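Local atomic coordinates of hydrolase (Thermus thermophilus, PDB entry 1UFO), a protein that probably acts as a hydrolase of the alpha/beta hydrolase fold, with a substrate that remains unknown. Residues 21-26 / 51-56; 14-19 / 36-41; 172-177 / 204-209; 108-113 / 133-138; 76-81 / 148-153. All coordinates share one frame; numbering follows the deposited sequence. Where two conformers were deposited one is given.

Contact 1 (21-26 / 51-56); sequences EAPKAL and GFLLLA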
# COMPACT_ATOMS: atom_id res chain seq x y z
N GLU A 21 26.16 5.98 1.96
CA GLU A 21 27.25 6.22 2.90
C GLU A 21 26.86 5.95 4.31
O GLU A 21 27.73 5.71 5.16
CB GLU A 21 27.74 7.68 2.81
CG GLU A 21 26.75 8.69 3.30
CD GLU A 21 27.20 10.15 3.00
OE1 GLU A 21 26.56 10.81 2.13
OE2 GLU A 21 28.22 10.60 3.60
N ALA A 22 25.56 5.90 4.60
CA ALA A 22 25.07 5.63 5.96
C ALA A 22 24.02 4.52 5.90
O ALA A 22 22.82 4.80 5.96
CB ALA A 22 24.42 6.87 6.62
N PRO A 23 24.46 3.27 5.80
CA PRO A 23 23.46 2.15 5.74
C PRO A 23 22.77 1.86 7.03
O PRO A 23 23.39 1.73 8.10
CB PRO A 23 24.26 0.93 5.30
CG PRO A 23 25.60 1.49 4.73
CD PRO A 23 25.83 2.78 5.58
N LYS A 24 21.44 1.79 6.98
CA LYS A 24 20.67 1.50 8.20
C LYS A 24 20.02 0.08 8.12
O LYS A 24 19.58 -0.42 9.14
CB LYS A 24 19.55 2.54 8.44
CG LYS A 24 18.46 2.53 7.37
CD LYS A 24 17.45 3.66 7.57
CE LYS A 24 16.33 3.61 6.48
NZ LYS A 24 15.34 4.72 6.81
N ALA A 25 20.02 -0.50 6.94
CA ALA A 25 19.42 -1.86 6.75
C ALA A 25 19.92 -2.47 5.47
O ALA A 25 20.44 -1.74 4.59
CB ALA A 25 17.87 -1.73 6.64
N LEU A 26 19.75 -3.80 5.29
CA LEU A 26 20.14 -4.46 4.03
C LEU A 26 18.87 -4.84 3.30
O LEU A 26 17.91 -5.22 3.93
CB LEU A 26 20.88 -5.81 4.34
CG LEU A 26 22.28 -5.66 4.94
CD1 LEU A 26 22.62 -6.93 5.80
CD2 LEU A 26 23.23 -5.44 3.75
N GLY A 51 18.89 4.96 2.77
CA GLY A 51 19.72 4.27 3.74
C GLY A 51 19.74 2.74 3.60
O GLY A 51 20.35 2.04 4.43
N PHE A 52 19.09 2.19 2.58
CA PHE A 52 19.14 0.72 2.40
C PHE A 52 20.31 0.31 1.53
O PHE A 52 20.51 0.85 0.42
CB PHE A 52 17.81 0.23 1.76
CG PHE A 52 16.66 0.33 2.70
CD1 PHE A 52 16.01 1.54 2.92
CD2 PHE A 52 16.25 -0.81 3.43
CE1 PHE A 52 14.96 1.61 3.86
CE2 PHE A 52 15.23 -0.74 4.34
CZ PHE A 52 14.57 0.50 4.56
N LEU A 53 21.16 -0.60 2.07
CA LEU A 53 22.25 -1.13 1.29
C LEU A 53 21.63 -2.23 0.43
O LEU A 53 21.20 -3.28 0.97
CB LEU A 53 23.33 -1.66 2.28
CG LEU A 53 24.69 -2.00 1.68
CD1 LEU A 53 25.62 -2.21 2.91
CD2 LEU A 53 24.63 -3.23 0.80
N LEU A 54 21.53 -1.97 -0.85
CA LEU A 54 20.90 -2.96 -1.76
C LEU A 54 21.90 -3.94 -2.27
O LEU A 54 23.01 -3.58 -2.70
CB LEU A 54 20.34 -2.28 -2.97
CG LEU A 54 19.52 -1.01 -2.67
CD1 LEU A 54 19.05 -0.41 -4.07
CD2 LEU A 54 18.33 -1.33 -1.76
N LEU A 55 21.50 -5.20 -2.29
CA LEU A 55 22.30 -6.30 -2.83
C LEU A 55 21.46 -7.09 -3.85
O LEU A 55 20.32 -7.33 -3.58
CB LEU A 55 22.64 -7.31 -1.73
CG LEU A 55 23.43 -6.72 -0.56
CD1 LEU A 55 23.66 -7.82 0.53
CD2 LEU A 55 24.81 -6.30 -1.01
N ALA A 56 22.06 -7.51 -4.97
CA ALA A 56 21.35 -8.36 -5.94
C ALA A 56 22.37 -9.19 -6.66
O ALA A 56 23.50 -8.73 -6.90
CB ALA A 56 20.60 -7.47 -6.93

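Contact 2 (14-19 / 36-41); sequences SVLARI and SKEHIL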
# COMPACT_ATOMS: atom_id res chain seq x y z
N SER A 14 29.11 -13.35 -6.93
CA SER A 14 29.38 -11.96 -7.32
C SER A 14 28.09 -11.17 -7.09
O SER A 14 27.07 -11.42 -7.79
CB SER A 14 29.78 -11.85 -8.79
OG SER A 14 30.17 -10.50 -9.04
N VAL A 15 28.13 -10.28 -6.11
CA VAL A 15 26.89 -9.55 -5.79
C VAL A 15 26.98 -8.06 -6.13
O VAL A 15 27.90 -7.38 -5.66
CB VAL A 15 26.63 -9.74 -4.28
CG1 VAL A 15 25.32 -9.12 -3.89
CG2 VAL A 15 26.53 -11.22 -3.96
N LEU A 16 26.05 -7.55 -6.96
CA LEU A 16 26.00 -6.11 -7.23
C LEU A 16 25.48 -5.41 -5.97
O LEU A 16 24.46 -5.80 -5.35
CB LEU A 16 25.09 -5.86 -8.42
CG LEU A 16 24.87 -4.41 -8.78
CD1 LEU A 16 26.15 -3.89 -9.28
CD2 LEU A 16 23.79 -4.28 -9.94
N ALA A 17 26.15 -4.37 -5.57
CA ALA A 17 25.73 -3.64 -4.38
C ALA A 17 25.58 -2.15 -4.60
O ALA A 17 26.44 -1.53 -5.27
CB ALA A 17 26.72 -3.85 -3.22
N ARG A 18 24.50 -1.57 -4.11
CA ARG A 18 24.34 -0.12 -4.18
C ARG A 18 24.42 0.30 -2.74
O ARG A 18 23.54 0.06 -1.91
CB ARG A 18 22.98 0.23 -4.79
CG ARG A 18 22.86 1.68 -5.09
CD ARG A 18 23.23 2.03 -6.60
NE ARG A 18 22.81 3.42 -6.86
CZ ARG A 18 21.57 3.84 -6.59
NH1 ARG A 18 20.66 2.97 -6.10
NH2 ARG A 18 21.24 5.16 -6.71
N ILE A 19 25.54 0.94 -2.42
CA ILE A 19 25.86 1.23 -1.02
C ILE A 19 25.78 2.70 -0.62
O ILE A 19 26.58 3.52 -1.09
CB ILE A 19 27.29 0.69 -0.71
CG1 ILE A 19 27.36 -0.80 -1.09
CG2 ILE A 19 27.63 1.00 0.77
CD1 ILE A 19 28.80 -1.54 -0.75
N SER A 36 17.78 -9.60 -14.40
CA SER A 36 19.17 -9.63 -13.98
C SER A 36 19.32 -8.79 -12.71
O SER A 36 18.36 -8.05 -12.34
CB SER A 36 20.04 -8.94 -15.06
OG SER A 36 19.64 -7.58 -15.19
N LYS A 37 20.48 -8.88 -12.05
CA LYS A 37 20.73 -8.11 -10.84
C LYS A 37 20.67 -6.61 -11.12
O LYS A 37 20.17 -5.86 -10.31
CB LYS A 37 22.08 -8.55 -10.21
CG LYS A 37 23.27 -8.29 -11.08
CD LYS A 37 24.46 -9.09 -10.52
CE LYS A 37 25.77 -8.81 -11.27
NZ LYS A 37 25.70 -9.08 -12.79
N GLU A 38 21.14 -6.17 -12.29
CA GLU A 38 21.08 -4.72 -12.50
C GLU A 38 19.65 -4.24 -12.72
O GLU A 38 19.34 -3.15 -12.26
CB GLU A 38 21.88 -4.33 -13.77
CG GLU A 38 23.37 -4.68 -13.69
CD GLU A 38 23.73 -6.17 -13.93
OE1 GLU A 38 24.89 -6.53 -13.60
OE2 GLU A 38 22.89 -6.96 -14.42
N HIS A 39 18.86 -5.06 -13.40
CA HIS A 39 17.47 -4.65 -13.67
C HIS A 39 16.68 -4.49 -12.36
O HIS A 39 16.02 -3.49 -12.16
CB HIS A 39 16.79 -5.70 -14.55
CG HIS A 39 15.43 -5.29 -14.99
ND1 HIS A 39 14.34 -6.12 -14.86
CD2 HIS A 39 14.99 -4.13 -15.54
CE1 HIS A 39 13.27 -5.48 -15.34
NE2 HIS A 39 13.64 -4.27 -15.76
N ILE A 40 16.76 -5.49 -11.47
CA ILE A 40 15.92 -5.36 -10.25
C ILE A 40 16.39 -4.18 -9.36
O ILE A 40 15.54 -3.44 -8.84
CB ILE A 40 15.87 -6.73 -9.49
CG1 ILE A 40 14.90 -6.63 -8.30
CG2 ILE A 40 17.23 -7.10 -8.92
CD1 ILE A 40 13.51 -6.49 -8.77
N LEU A 41 17.70 -3.89 -9.26
CA LEU A 41 18.10 -2.75 -8.41
C LEU A 41 17.64 -1.41 -9.06
O LEU A 41 17.27 -0.49 -8.34
CB LEU A 41 19.60 -2.74 -8.19
CG LEU A 41 20.03 -3.96 -7.32
CD1 LEU A 41 21.48 -3.67 -6.90
CD2 LEU A 41 19.15 -4.20 -6.09

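Contact 3 (172-177 / 204-209); sequences GVPLLH and EGRLAR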
# COMPACT_ATOMS: atom_id res chain seq x y z
N GLY A 172 5.29 -15.45 10.93
CA GLY A 172 4.67 -14.14 10.96
C GLY A 172 5.58 -13.05 10.41
O GLY A 172 5.34 -11.89 10.70
N VAL A 173 6.57 -13.40 9.59
CA VAL A 173 7.46 -12.37 9.04
C VAL A 173 6.62 -11.36 8.20
O VAL A 173 5.84 -11.74 7.33
CB VAL A 173 8.48 -13.00 8.08
CG1 VAL A 173 9.20 -11.92 7.25
CG2 VAL A 173 9.47 -13.87 8.93
N PRO A 174 6.79 -10.05 8.44
CA PRO A 174 6.04 -9.05 7.67
C PRO A 174 6.19 -9.28 6.17
O PRO A 174 7.28 -9.45 5.66
CB PRO A 174 6.64 -7.70 8.04
CG PRO A 174 7.10 -7.98 9.61
CD PRO A 174 7.66 -9.43 9.49
N LEU A 175 5.06 -9.28 5.48
CA LEU A 175 5.06 -9.60 4.07
C LEU A 175 4.07 -8.74 3.34
O LEU A 175 2.89 -8.71 3.66
CB LEU A 175 4.68 -11.10 3.86
CG LEU A 175 4.36 -11.59 2.43
CD1 LEU A 175 5.60 -11.41 1.64
CD2 LEU A 175 3.97 -13.02 2.44
N LEU A 176 4.58 -8.03 2.33
CA LEU A 176 3.69 -7.17 1.51
C LEU A 176 3.72 -7.62 0.07
O LEU A 176 4.80 -7.72 -0.49
CB LEU A 176 4.15 -5.67 1.55
CG LEU A 176 3.50 -4.78 0.53
CD1 LEU A 176 1.97 -4.77 0.88
CD2 LEU A 176 4.10 -3.38 0.65
N HIS A 177 2.56 -7.95 -0.49
CA HIS A 177 2.49 -8.31 -1.92
C HIS A 177 2.05 -7.02 -2.64
O HIS A 177 1.10 -6.35 -2.24
CB HIS A 177 1.47 -9.43 -2.19
CG HIS A 177 2.07 -10.76 -2.38
ND1 HIS A 177 2.53 -11.20 -3.61
CD2 HIS A 177 2.37 -11.77 -1.50
CE1 HIS A 177 3.06 -12.42 -3.48
NE2 HIS A 177 2.99 -12.77 -2.20
N GLU A 204 -1.65 -12.00 13.71
CA GLU A 204 -1.31 -10.76 14.35
C GLU A 204 -1.04 -9.72 13.28
O GLU A 204 -0.39 -8.70 13.50
CB GLU A 204 -0.10 -10.95 15.30
CG GLU A 204 -0.53 -11.94 16.49
CD GLU A 204 0.30 -11.83 17.74
OE1 GLU A 204 0.59 -10.68 18.09
OE2 GLU A 204 0.64 -12.90 18.34
N GLY A 205 -1.64 -9.94 12.12
CA GLY A 205 -1.37 -8.96 11.07
C GLY A 205 0.05 -9.08 10.46
O GLY A 205 0.73 -10.15 10.43
N ARG A 206 0.53 -7.97 9.93
CA ARG A 206 1.86 -7.98 9.30
C ARG A 206 1.90 -8.54 7.89
O ARG A 206 2.91 -8.49 7.29
CB ARG A 206 2.97 -8.53 10.17
CG ARG A 206 2.84 -8.06 11.63
CD ARG A 206 3.92 -8.73 12.36
NE ARG A 206 4.35 -8.01 13.55
CZ ARG A 206 3.65 -7.82 14.67
NH1 ARG A 206 2.43 -8.31 14.80
NH2 ARG A 206 4.22 -7.14 15.68
N LEU A 207 0.73 -8.97 7.39
CA LEU A 207 0.58 -9.42 6.01
C LEU A 207 -0.21 -8.26 5.36
O LEU A 207 -1.12 -7.68 5.96
CB LEU A 207 -0.28 -10.70 5.96
CG LEU A 207 -0.59 -11.32 4.68
CD1 LEU A 207 0.77 -11.76 3.98
CD2 LEU A 207 -1.45 -12.61 4.99
N ALA A 208 0.12 -7.91 4.13
CA ALA A 208 -0.60 -6.81 3.48
C ALA A 208 -0.49 -6.91 1.96
O ALA A 208 0.33 -7.65 1.42
CB ALA A 208 -0.03 -5.41 3.95
N ARG A 209 -1.40 -6.17 1.30
CA ARG A 209 -1.34 -6.10 -0.18
C ARG A 209 -1.48 -4.69 -0.66
O ARG A 209 -2.11 -3.82 -0.02
CB ARG A 209 -2.46 -6.98 -0.83
CG ARG A 209 -3.88 -6.58 -0.54
CD ARG A 209 -4.92 -7.71 -1.05
NE ARG A 209 -5.55 -8.41 0.05
CZ ARG A 209 -6.84 -8.33 0.42
NH1 ARG A 209 -7.26 -9.06 1.47
NH2 ARG A 209 -7.72 -7.57 -0.22

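Contact 4 (108-113 / 133-138); sequences FLAGGS and LAFIGS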
# COMPACT_ATOMS: atom_id res chain seq x y z
N PHE A 108 16.21 -7.32 4.97
CA PHE A 108 14.89 -7.47 4.33
C PHE A 108 15.08 -8.11 2.99
O PHE A 108 16.19 -8.08 2.42
CB PHE A 108 14.28 -6.10 4.09
CG PHE A 108 13.99 -5.36 5.32
CD1 PHE A 108 14.93 -4.52 5.91
CD2 PHE A 108 12.74 -5.48 5.90
CE1 PHE A 108 14.62 -3.80 7.10
CE2 PHE A 108 12.39 -4.78 7.08
CZ PHE A 108 13.31 -3.93 7.69
N LEU A 109 14.03 -8.75 2.49
CA LEU A 109 14.11 -9.33 1.13
C LEU A 109 13.10 -8.62 0.19
O LEU A 109 12.01 -8.21 0.65
CB LEU A 109 13.68 -10.78 1.12
CG LEU A 109 14.42 -11.77 1.95
CD1 LEU A 109 13.70 -13.19 1.69
CD2 LEU A 109 15.90 -11.85 1.47
N ALA A 110 13.45 -8.51 -1.09
CA ALA A 110 12.48 -8.03 -2.10
C ALA A 110 12.63 -9.00 -3.25
O ALA A 110 13.73 -9.42 -3.56
CB ALA A 110 12.79 -6.63 -2.54
N GLY A 111 11.50 -9.45 -3.83
CA GLY A 111 11.63 -10.32 -4.99
C GLY A 111 10.64 -9.82 -6.04
O GLY A 111 9.55 -9.36 -5.65
N GLY A 112 10.99 -9.91 -7.33
CA GLY A 112 10.06 -9.53 -8.41
C GLY A 112 9.73 -10.74 -9.26
O GLY A 112 10.62 -11.43 -9.72
N SER A 113 8.43 -11.06 -9.36
CA SER A 113 7.95 -12.19 -10.19
C SER A 113 8.60 -13.50 -9.67
O SER A 113 8.32 -13.93 -8.55
CB SER A 113 8.24 -11.84 -11.68
OG SER A 113 7.53 -12.70 -12.54
N LEU A 133 9.25 -7.90 0.61
CA LEU A 133 8.40 -7.27 -0.42
C LEU A 133 8.31 -8.29 -1.56
O LEU A 133 9.31 -8.75 -2.09
CB LEU A 133 9.03 -5.98 -0.99
CG LEU A 133 9.38 -4.94 0.09
CD1 LEU A 133 9.99 -3.72 -0.65
CD2 LEU A 133 8.10 -4.43 0.79
N ALA A 134 7.08 -8.66 -1.93
CA ALA A 134 6.87 -9.60 -3.03
C ALA A 134 6.15 -8.79 -4.11
O ALA A 134 4.94 -8.52 -4.05
CB ALA A 134 5.96 -10.79 -2.52
N PHE A 135 6.94 -8.41 -5.14
CA PHE A 135 6.40 -7.62 -6.21
C PHE A 135 5.96 -8.52 -7.37
O PHE A 135 6.65 -9.46 -7.70
CB PHE A 135 7.48 -6.72 -6.79
CG PHE A 135 7.94 -5.63 -5.90
CD1 PHE A 135 9.10 -5.80 -5.10
CD2 PHE A 135 7.29 -4.37 -5.89
CE1 PHE A 135 9.59 -4.74 -4.33
CE2 PHE A 135 7.77 -3.32 -5.13
CZ PHE A 135 8.94 -3.49 -4.33
N ILE A 136 4.79 -8.20 -7.92
CA ILE A 136 4.24 -8.86 -9.11
C ILE A 136 4.42 -10.39 -9.15
O ILE A 136 4.80 -10.98 -10.15
CB ILE A 136 4.80 -8.16 -10.43
CG1 ILE A 136 6.32 -8.43 -10.64
CG2 ILE A 136 4.47 -6.63 -10.33
CD1 ILE A 136 6.77 -7.69 -12.01
N GLY A 137 4.05 -11.00 -8.04
CA GLY A 137 4.27 -12.42 -7.90
C GLY A 137 3.27 -13.17 -7.06
O GLY A 137 2.20 -12.66 -6.74
N SER A 138 3.69 -14.37 -6.66
CA SER A 138 2.80 -15.28 -5.96
C SER A 138 3.58 -16.35 -5.20
O SER A 138 4.78 -16.59 -5.51
CB SER A 138 1.93 -15.94 -7.04
OG SER A 138 1.17 -17.04 -6.52
O HOH W 1 5.78 -15.24 -8.54

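Contact 5 (76-81 / 148-153); sequences RYVEEV and QVVEDP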
# COMPACT_ATOMS: atom_id res chain seq x y z
N ARG A 76 9.94 -28.51 -21.50
CA ARG A 76 10.50 -28.54 -20.15
C ARG A 76 10.64 -27.12 -19.57
O ARG A 76 11.40 -26.88 -18.60
CB ARG A 76 11.90 -29.18 -20.17
CG ARG A 76 11.93 -30.64 -20.71
CD ARG A 76 11.21 -31.52 -19.73
NE ARG A 76 11.14 -32.93 -20.16
CZ ARG A 76 11.66 -33.94 -19.47
NH1 ARG A 76 12.28 -33.71 -18.33
NH2 ARG A 76 11.58 -35.19 -19.94
N TYR A 77 9.90 -26.19 -20.13
CA TYR A 77 9.97 -24.80 -19.63
C TYR A 77 9.73 -24.64 -18.15
O TYR A 77 10.60 -24.10 -17.43
CB TYR A 77 8.96 -23.95 -20.37
CG TYR A 77 8.86 -22.51 -19.87
CD1 TYR A 77 9.95 -21.65 -19.98
CD2 TYR A 77 7.64 -22.00 -19.42
CE1 TYR A 77 9.80 -20.27 -19.65
CE2 TYR A 77 7.47 -20.65 -19.11
CZ TYR A 77 8.57 -19.79 -19.23
OH TYR A 77 8.42 -18.44 -18.95
N VAL A 78 8.60 -25.15 -17.68
CA VAL A 78 8.22 -24.98 -16.28
C VAL A 78 9.23 -25.67 -15.40
O VAL A 78 9.66 -25.10 -14.35
CB VAL A 78 6.80 -25.52 -16.04
CG1 VAL A 78 6.51 -25.57 -14.55
CG2 VAL A 78 5.77 -24.64 -16.75
N GLU A 79 9.61 -26.91 -15.78
CA GLU A 79 10.60 -27.64 -15.01
C GLU A 79 11.87 -26.80 -14.85
O GLU A 79 12.44 -26.70 -13.75
CB GLU A 79 10.95 -28.92 -15.77
CG GLU A 79 11.93 -29.79 -15.07
CD GLU A 79 12.12 -31.10 -15.81
OE1 GLU A 79 11.72 -32.08 -15.24
OE2 GLU A 79 12.69 -31.10 -16.92
N GLU A 80 12.34 -26.24 -15.96
CA GLU A 80 13.58 -25.47 -15.93
C GLU A 80 13.43 -24.14 -15.16
O GLU A 80 14.37 -23.69 -14.43
CB GLU A 80 14.04 -25.23 -17.37
CG GLU A 80 14.60 -26.58 -17.90
CD GLU A 80 15.08 -26.54 -19.35
OE1 GLU A 80 15.25 -27.68 -19.90
OE2 GLU A 80 15.28 -25.44 -19.92
N VAL A 81 12.25 -23.55 -15.24
CA VAL A 81 12.01 -22.28 -14.52
C VAL A 81 12.08 -22.57 -13.02
O VAL A 81 12.77 -21.83 -12.27
CB VAL A 81 10.61 -21.72 -14.89
CG1 VAL A 81 10.17 -20.64 -13.86
CG2 VAL A 81 10.67 -21.08 -16.26
N GLN A 148 3.47 -29.35 -20.84
CA GLN A 148 4.68 -29.33 -20.01
C GLN A 148 4.89 -30.66 -19.36
O GLN A 148 3.94 -31.27 -18.86
CB GLN A 148 4.60 -28.28 -18.91
CG GLN A 148 4.59 -26.90 -19.50
CD GLN A 148 5.91 -26.57 -20.21
OE1 GLN A 148 6.92 -26.55 -19.60
NE2 GLN A 148 5.85 -26.32 -21.52
N VAL A 149 6.14 -31.08 -19.33
CA VAL A 149 6.50 -32.34 -18.71
C VAL A 149 7.40 -31.98 -17.51
O VAL A 149 8.36 -31.22 -17.67
CB VAL A 149 7.28 -33.18 -19.71
CG1 VAL A 149 8.06 -34.31 -19.01
CG2 VAL A 149 6.28 -33.77 -20.71
N VAL A 150 7.09 -32.50 -16.34
CA VAL A 150 7.96 -32.16 -15.18
C VAL A 150 8.38 -33.47 -14.54
O VAL A 150 7.50 -34.23 -14.09
CB VAL A 150 7.16 -31.30 -14.20
CG1 VAL A 150 8.00 -30.95 -12.94
CG2 VAL A 150 6.73 -30.00 -14.93
N GLU A 151 9.69 -33.70 -14.52
CA GLU A 151 10.23 -34.93 -13.94
C GLU A 151 11.09 -34.68 -12.72
O GLU A 151 11.16 -35.56 -11.83
CB GLU A 151 11.04 -35.67 -14.98
CG GLU A 151 10.14 -36.17 -16.10
CD GLU A 151 10.85 -37.16 -16.88
OE1 GLU A 151 11.75 -36.81 -17.71
OE2 GLU A 151 10.54 -38.33 -16.62
N ASP A 152 11.69 -33.49 -12.68
CA ASP A 152 12.60 -33.06 -11.59
C ASP A 152 11.85 -33.22 -10.26
O ASP A 152 10.86 -32.50 -9.98
CB ASP A 152 12.96 -31.59 -11.86
CG ASP A 152 14.00 -31.03 -10.89
OD1 ASP A 152 13.91 -31.40 -9.73
OD2 ASP A 152 14.84 -30.25 -11.37
N PRO A 153 12.33 -34.10 -9.37
CA PRO A 153 11.63 -34.33 -8.09
C PRO A 153 11.49 -33.07 -7.23
O PRO A 153 10.51 -32.92 -6.51
CB PRO A 153 12.50 -35.42 -7.42
CG PRO A 153 13.08 -36.11 -8.65
CD PRO A 153 13.48 -35.02 -9.54
O HOH W 2 8.15 -28.27 -17.76

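Contact 1 (21-26 / 51-56)
L26 and L53 pack tightly side by side, their side chains pointing the same way from a parallel beta bridge. CD2 of L26 is the touching branch: it lies 3.9 Å from CD2 of L53 and also meets CD1 of L55, and A99 and F103 of helix 77-103 close over this leucine face. On the face that carries A25 and F52, the methyl CB of A25 sits 3.6 Å from CE2 of the F52 ring, with L228, L231 and L235 of helix 221-236 beyond. The two strands are the first and last elements of a beta-alpha-beta unit, strand 25-30, helix 37-42 and strand 52-56, in the sheet of the alpha/beta hydrolase fold. K24 N donates to G51 O at 2.8 Å, and L53 N to A25 O at 2.9 Å. G51, with a phi of 114°, lies against the K24 chain, CG of K24 being 3.5 Å from G51 O. Toward the surface the contact thins out. CB of P23 lies 4.1 Å from CB of L53, and its CG is near CD1 of L53. The K24 chain, extended beyond CG, brushes the F52 ring obliquely with CE, 3.6 Å from CE1, before NZ forms a salt bridge with E232.

Contact 2 (14-19 / 36-41)
L16 is the main contact of strand 13-20 with helix 37-42, and it touches three helix residues with different atoms. Its CB rests against the aliphatic part of K37, 3.9 Å from CD. Its CD2 methyl lies 3.8 Å from both CA and CG of E38, the next helix residue, whose side chain crosses that of L16 at about a right angle. The same methyl is 3.9 Å from CD1 of L41, and here the two leucines slide past each other in opposite directions. L16 CG stands anti to its backbone N (chi1 177°), which puts CG itself against CD1 of L41, 3.9 Å away.

In the next shell, the polar end of K37 is anchored by charge. The chain bends at its last torsion (chi4 -56°), and NZ forms a salt bridge with E38 OE1 at 2.8 Å, on the syn side of that oxygen. NZ also has salt bridges to E64 and D58, so three acidic groups probably keep the lysine charged while its methylenes lie on L16. The start of the helix is fixed by S36, the N-cap residue, whose OG accepts from H39 N at 3.2 Å. Behind L41 stand L54 and A56 of strand 52-56. The arrangement is an alpha-on-beta layer: a short helix, from the crossover between strands 25-30 and 52-56, packed on one face of the central sheet of an alpha/beta hydrolase fold.

Contact 3 (172-177 / 204-209)
L175, L176 and H177 pair in parallel with L207, A208 and R209, the short strand axes 4.6 Å apart and inclined by 17°, through bonds from L175 N to R206 O (2.9 Å), A208 N to L175 O (2.9 Å) and H177 N to A208 O (3.0 Å). On one face L175 and L207 lie side by side and point the same way. In the conformer given, CD1 of L207 lies against CB, CG and CD2 of L175, nearest CD2 at 3.8 Å. The other face pairs unequal partners. There CD1 of L176 leans across to the neighbouring strand, 3.7 Å from the CB methyl of A208 and 3.4 Å from the carbonyl O of the same alanine. Ahead of the strands, R206 lays its aliphatic chain beside the loop, its CD 3.8 Å from G172 O.

The polar ends find partners elsewhere: H177 NE2 is hydrogen-bonded to H120 NE2, and R209 NH1 forms a salt bridge with E213 of the second subunit. F230 of helix 221-236 packs on L176 and P174, and W234 on P174 and R206, whereas M191, T194 and L195 of helix 188-198 pack on H177. Strand 132-135 flanks 175-180, and at the far side A208 and R209 join an antiparallel ladder with a strand of the second subunit, which carries the sheet across the dimer interface.

Contact 4 (108-113 / 133-138)
F135 turns its ring edge to the neighbouring strand: G111 O lies in the ring plane, 3.6 Å from CD1, and the CB methyl of A110 also meets that edge, 4.1 Å from CE1. CG of F135 stands anti to the carbonyl carbon, beside the backbone N (chi1 -69°). A110 is shared between two residues on its face, for its CB is equally near CB of L133. G112, on the same face as F135, has no side chain; CB of F135 stands 3.5 Å from G111 O.

The parallel register is held by four backbone bonds, the last from S113 N to F135 O (2.9 Å). Beyond it I136 sets CG1 between its backbone N and carbonyl carbon (chi1 69°), which puts this atom 3.6 Å from S113 N and alongside the serine CB. I136 O, buried here, has no partner in the model. A water bridges the chains past that point, donating to S113 O and accepting from S138 N, 2.9 Å from each.

S113 has a positive phi (60°) and follows strand 107-112 directly before helix 114-124, consistent with the nucleophile elbow of alpha/beta hydrolases. Its OG is hydrogen-bonded to H217 NE2, and with D183 these residues resemble a Ser-His-Asp triad. The pair lies mid-sheet, strand 25-30 flanking 107-112 and strand 175-180 flanking 132-135, with F230 and L231 of helix 221-236 packed on L133.

Contact 5 (76-81 / 148-153)
E79 sends a fully extended side chain across to the loop: CG is anti to the backbone N (chi1 -178°), CD continues the line, and OE1 ends between two backbone amides. E151 N reaches OE1 nearly along its C-O axis at 2.7 Å, while D152 N comes from the opposite face of the carboxylate, on the anti side, at 2.9 Å. OE2, the other oxygen, uses its syn lone pair for NH1 of R76, which lies 3.0 Å away with OE2 in the guanidinium plane. R76 instead bends at its second torsion (chi2 -68°). Its guanidinium lies with one face over CG1 of V149, while NH2 makes a salt bridge to E151 OE1 at 2.8 Å, approaching from above the carboxylate plane. That carboxylate is turned 75° from the guanidinium.

R76, E79 and E151 thus form a salt-bridge network at the N-terminus of helix 77-103, where R76 is the N-cap residue. The arginine probably offsets the closeness of the two acids. Q148 is folded at its second torsion, and its OE1 accepts from V78 N in the first turn at 2.9 Å; its CG also touches CG2 of V78 at 3.7 Å. A water takes the N-H of E79 at 2.8 Å and lies within bonding distance of Q148 OE1 and V149 O. D152, the N-cap of helix 153-160, pairs its OD1 with R83.

In the fold
Contacts 1, 3 and 4 each join two parallel strands of one mixed sheet, and contact 2 lays helix 37-42 against its strand 13-20. Contacts 1 and 2 touch where strand 52-56 pairs with strand 13-20, their centres 12 Å apart; their segments alternate along the chain. Contact 4 bridges the sheet's middle: it touches contact 1 through strands 25-30 and 107-112 and contact 3 through strands 132-135 and 175-180. Contact 5 is a surface contact, its centre about 36 Å from that of contact 1; it closes a long loop of chain within which contact 4 is nested. The probable nucleophile elbow thus lies near the centre of the chain, while contact 3 leads to the second subunit.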